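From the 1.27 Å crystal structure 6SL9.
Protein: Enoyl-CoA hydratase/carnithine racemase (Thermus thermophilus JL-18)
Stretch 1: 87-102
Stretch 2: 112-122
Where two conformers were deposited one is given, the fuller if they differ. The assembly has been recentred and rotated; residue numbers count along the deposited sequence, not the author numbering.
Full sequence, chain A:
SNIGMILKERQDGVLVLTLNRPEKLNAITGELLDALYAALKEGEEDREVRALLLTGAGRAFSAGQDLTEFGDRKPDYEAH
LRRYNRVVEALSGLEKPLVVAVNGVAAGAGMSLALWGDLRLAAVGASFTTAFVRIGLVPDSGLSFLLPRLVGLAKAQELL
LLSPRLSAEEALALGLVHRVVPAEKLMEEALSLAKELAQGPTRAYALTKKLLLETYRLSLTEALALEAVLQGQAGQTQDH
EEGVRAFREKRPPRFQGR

Stretch 1, residues 87-102: VVEALSGLEKPLVVAV
Stretch 2, residues 112-122: SLALWGDLRLA

The carbonyl of Leu98 receives two consecutive amides where the parallel sheet begins: Asp118 N lies 2.8 Å from Leu98 O (N-H...O 134°), and Leu119 N makes a weak, straighter hydrogen bond to Leu98 O at 3.4 Å (167°). The carboxylate of Asp118 (chi1 m, -61°; chi2 -50°) turns back so that Leu98 N donates to Asp118 OD2 at 2.9 Å and 161°. Both polar backbone atoms of Leu98 are thus bound by the turn preceding the second strand.

From here strands 98-102 and 119-122 run parallel, their axes 4.6 Å apart at closest approach and inclined by 15°. The register pairs Val99 with Leu119, Val100 with Arg120, Ala101 with Leu121 and Val102 with Ala122, at CA-CA distances of 4.9, 4.8, 5.0 and 4.5 Å. Backbone torsions are extended, from -86/99 at Val102 to -121/149 at Leu121. As parallel geometry requires, Val100 bonds to the residues flanking its partner: Val100 N to Leu119 O at 3.0 Å, and Leu121 N to Val100 O at 2.9 Å. Val102 N then reaches Leu121 O at 2.8 Å, nearly linear at 177°. CA-H...O contacts supplement this ladder, the shortest from Val99 CA to Leu119 O at 3.2 Å.

One sheet face carries Val99, Ala101, Leu119 and Leu121; Val99 (t) places CG1 3.7 Å from CD1 of Leu121 (chi1 m, chi2 p). The other carries Val100, Arg120, Val102 and Ala122, and its valines, both t, pack beneath the helix of the second stretch: Val102 CG2 is 3.9 Å from Ala114 CB, and Val100 CG1 is 4.1 Å from the same Ala114 CB. Gly117 (-59/145) leaves space for Val100, whose CG2 approaches Gly117 CA to 3.5 Å; a CB on Gly117 would lie 2.7 Å from that methyl. Arg120 starts on this face but its end leads away, with Arg120 NH1 donating to Gly117 O at 2.8 Å.

Before the strands, the helices meet through apolar side chains. Trp116 (chi1 -77°, chi2 103°) points toward the first helix and is the most extensively covered residue of the contact. Around its ring, all obliquely, lie Val88 (t), with CG1 3.6 Å from Trp116 CZ2, Ser92, with CB 3.6 Å from Trp116 CZ3, and Leu91 CB. Leu91 (m, t) also sets CD1 3.6 Å from CD2 of Leu113 (m, t). Ser92 (p) satisfies its hydroxyl within its own helix, Ser92 OG donating to Glu89 O at 2.8 Å.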

# COMPACT_ATOMS: atom_id res chain seq x y z
N VAL A 87 -2.03 23.73 7.31
CA VAL A 87 -3.44 23.38 7.05
C VAL A 87 -3.60 21.89 6.78
O VAL A 87 -4.57 21.26 7.22
CB VAL A 87 -3.98 24.27 5.94
CG1 VAL A 87 -5.48 24.09 5.84
CG2 VAL A 87 -3.66 25.73 6.24
N VAL A 88 -2.68 21.32 6.02
CA VAL A 88 -2.69 19.85 5.81
C VAL A 88 -2.40 19.13 7.11
O VAL A 88 -3.01 18.09 7.40
CB VAL A 88 -1.73 19.47 4.69
CG1 VAL A 88 -1.66 17.97 4.54
CG2 VAL A 88 -2.16 20.12 3.37
N GLU A 89 -1.47 19.66 7.91
CA GLU A 89 -1.25 19.06 9.23
C GLU A 89 -2.56 19.05 10.03
O GLU A 89 -2.89 18.03 10.66
CB GLU A 89 -0.20 19.86 10.00
CG GLU A 89 1.22 19.64 9.50
CD GLU A 89 1.90 18.39 9.99
OE1 GLU A 89 3.08 18.19 9.62
OE2 GLU A 89 1.26 17.60 10.74
N ALA A 90 -3.29 20.15 10.00
CA ALA A 90 -4.56 20.27 10.75
C ALA A 90 -5.54 19.23 10.24
O ALA A 90 -6.17 18.58 11.09
CB ALA A 90 -5.16 21.67 10.64
N LEU A 91 -5.70 19.09 8.94
CA LEU A 91 -6.61 18.06 8.42
C LEU A 91 -6.13 16.70 8.90
O LEU A 91 -6.96 15.87 9.30
CB LEU A 91 -6.60 18.10 6.91
CG LEU A 91 -7.37 19.27 6.31
CD1 LEU A 91 -6.97 19.52 4.84
CD2 LEU A 91 -8.89 19.00 6.38
N SER A 92 -4.84 16.44 8.79
CA SER A 92 -4.35 15.06 9.01
C SER A 92 -4.61 14.61 10.44
O SER A 92 -4.85 13.41 10.68
CB SER A 92 -2.89 14.95 8.69
OG SER A 92 -2.06 15.57 9.65
N GLY A 93 -4.50 15.54 11.38
CA GLY A 93 -4.58 15.22 12.82
C GLY A 93 -5.90 15.52 13.46
O GLY A 93 -6.01 15.36 14.65
N LEU A 94 -6.87 15.99 12.70
CA LEU A 94 -8.22 16.34 13.23
C LEU A 94 -8.69 15.28 14.22
O LEU A 94 -8.74 14.10 13.83
CB LEU A 94 -9.19 16.39 12.05
CG LEU A 94 -9.84 17.74 11.76
CD1 LEU A 94 -10.96 17.56 10.75
CD2 LEU A 94 -10.36 18.40 13.03
N GLU A 95 -9.15 15.70 15.38
CA GLU A 95 -9.57 14.74 16.41
C GLU A 95 -11.07 14.48 16.35
O GLU A 95 -11.68 14.01 17.30
CB GLU A 95 -9.12 15.16 17.81
CG GLU A 95 -7.62 15.15 17.92
CD GLU A 95 -7.06 14.62 19.21
OE1 GLU A 95 -7.78 14.71 20.23
OE2 GLU A 95 -5.87 14.27 19.26
N LYS A 96 -11.69 14.71 15.19
CA LYS A 96 -13.09 14.42 14.86
C LYS A 96 -13.09 13.87 13.44
O LYS A 96 -12.24 14.24 12.62
CB LYS A 96 -13.96 15.66 15.02
CG LYS A 96 -13.92 16.19 16.44
CD LYS A 96 -14.67 17.49 16.69
CE LYS A 96 -14.49 17.94 18.12
NZ LYS A 96 -15.28 19.13 18.47
N PRO A 97 -14.06 13.01 13.11
CA PRO A 97 -14.11 12.46 11.76
C PRO A 97 -14.54 13.53 10.74
O PRO A 97 -15.36 14.37 11.03
CB PRO A 97 -15.17 11.37 11.86
CG PRO A 97 -16.04 11.79 13.01
CD PRO A 97 -15.06 12.40 13.99
N LEU A 98 -13.99 13.41 9.55
CA LEU A 98 -14.24 14.33 8.41
C LEU A 98 -14.81 13.55 7.25
O LEU A 98 -14.21 12.61 6.74
CB LEU A 98 -12.92 15.01 8.01
CG LEU A 98 -12.97 15.90 6.77
CD1 LEU A 98 -13.86 17.09 7.01
CD2 LEU A 98 -11.58 16.35 6.35
N VAL A 99 -15.96 14.00 6.80
CA VAL A 99 -16.57 13.50 5.56
C VAL A 99 -16.30 14.55 4.50
O VAL A 99 -16.46 15.75 4.76
CB VAL A 99 -18.08 13.30 5.74
CG1 VAL A 99 -18.75 12.89 4.46
CG2 VAL A 99 -18.39 12.28 6.82
N VAL A 100 -15.91 14.11 3.29
CA VAL A 100 -15.78 15.04 2.13
C VAL A 100 -16.84 14.68 1.10
O VAL A 100 -16.97 13.48 0.80
CB VAL A 100 -14.36 14.98 1.56
CG1 VAL A 100 -14.29 15.64 0.19
CG2 VAL A 100 -13.40 15.65 2.50
N ALA A 101 -17.52 15.67 0.56
CA ALA A 101 -18.53 15.52 -0.50
C ALA A 101 -17.98 16.24 -1.73
O ALA A 101 -17.98 17.47 -1.80
CB ALA A 101 -19.84 16.06 -0.06
N VAL A 102 -17.48 15.46 -2.70
CA VAL A 102 -16.86 15.99 -3.92
C VAL A 102 -17.96 16.25 -4.97
O VAL A 102 -18.45 15.33 -5.60
CB VAL A 102 -15.74 15.11 -4.46
CG1 VAL A 102 -15.04 15.80 -5.61
CG2 VAL A 102 -14.71 14.79 -3.38
N SER A 112 -5.88 17.09 -3.58
CA SER A 112 -5.20 16.85 -2.29
C SER A 112 -6.17 17.03 -1.13
O SER A 112 -6.28 16.13 -0.26
CB SER A 112 -3.98 17.76 -2.12
OG SER A 112 -3.10 17.72 -3.25
N LEU A 113 -6.88 18.16 -1.10
CA LEU A 113 -7.76 18.48 0.03
C LEU A 113 -8.88 17.45 0.12
O LEU A 113 -9.23 16.97 1.18
CB LEU A 113 -8.30 19.92 -0.13
CG LEU A 113 -7.30 21.06 0.14
CD1 LEU A 113 -7.96 22.43 -0.01
CD2 LEU A 113 -6.72 21.01 1.55
N ALA A 114 -9.48 17.07 -1.03
CA ALA A 114 -10.61 16.14 -1.03
C ALA A 114 -10.16 14.81 -0.42
O ALA A 114 -10.93 14.14 0.31
CB ALA A 114 -11.10 15.93 -2.44
N LEU A 115 -8.94 14.40 -0.69
CA LEU A 115 -8.47 13.05 -0.30
C LEU A 115 -8.14 12.98 1.18
O LEU A 115 -7.97 11.88 1.70
CB LEU A 115 -7.30 12.60 -1.16
CG LEU A 115 -7.63 12.39 -2.65
CD1 LEU A 115 -6.45 11.88 -3.39
CD2 LEU A 115 -8.86 11.50 -2.88
N TRP A 116 -8.13 14.10 1.89
CA TRP A 116 -7.96 14.10 3.36
C TRP A 116 -9.23 13.71 4.09
O TRP A 116 -9.15 13.47 5.28
CB TRP A 116 -7.42 15.44 3.87
CG TRP A 116 -5.95 15.60 3.63
CD1 TRP A 116 -5.31 16.35 2.68
CD2 TRP A 116 -4.96 14.81 4.28
NE1 TRP A 116 -3.98 16.08 2.73
CE2 TRP A 116 -3.72 15.14 3.70
CE3 TRP A 116 -5.00 13.85 5.30
CZ2 TRP A 116 -2.54 14.52 4.09
CZ3 TRP A 116 -3.83 13.24 5.69
CH2 TRP A 116 -2.62 13.57 5.08
N GLY A 117 -10.39 13.63 3.41
CA GLY A 117 -11.55 13.12 4.12
C GLY A 117 -11.30 11.73 4.65
O GLY A 117 -10.67 10.93 3.97
N ASP A 118 -11.83 11.38 5.81
CA ASP A 118 -11.82 9.99 6.32
C ASP A 118 -12.75 9.10 5.53
O ASP A 118 -12.41 7.95 5.22
CB ASP A 118 -12.21 9.96 7.77
CG ASP A 118 -11.28 10.73 8.65
OD1 ASP A 118 -10.06 10.53 8.55
OD2 ASP A 118 -11.79 11.58 9.42
N LEU A 119 -13.92 9.64 5.21
CA LEU A 119 -14.91 9.01 4.33
C LEU A 119 -15.26 10.01 3.25
O LEU A 119 -15.49 11.20 3.55
CB LEU A 119 -16.15 8.55 5.10
CG LEU A 119 -15.84 7.42 6.10
CD1 LEU A 119 -16.96 7.10 7.02
CD2 LEU A 119 -15.42 6.16 5.38
N ARG A 120 -15.25 9.54 2.01
CA ARG A 120 -15.33 10.45 0.85
C ARG A 120 -16.42 9.98 -0.09
O ARG A 120 -16.47 8.81 -0.47
CB ARG A 120 -13.97 10.43 0.16
CG ARG A 120 -12.84 10.92 1.05
CD ARG A 120 -11.46 10.85 0.44
NE ARG A 120 -11.10 9.50 0.03
CZ ARG A 120 -10.66 8.56 0.87
NH1 ARG A 120 -10.42 8.85 2.14
NH2 ARG A 120 -10.39 7.34 0.39
N LEU A 121 -17.28 10.91 -0.50
CA LEU A 121 -18.36 10.66 -1.46
C LEU A 121 -18.17 11.59 -2.64
O LEU A 121 -17.65 12.71 -2.48
CB LEU A 121 -19.74 10.96 -0.84
CG LEU A 121 -20.19 10.14 0.33
CD1 LEU A 121 -19.58 10.67 1.60
CD2 LEU A 121 -21.69 10.18 0.48
N ALA A 122 -18.58 11.14 -3.81
CA ALA A 122 -18.55 11.99 -5.00
C ALA A 122 -19.92 11.99 -5.66
O ALA A 122 -20.61 10.93 -5.70
CB ALA A 122 -17.56 11.46 -6.00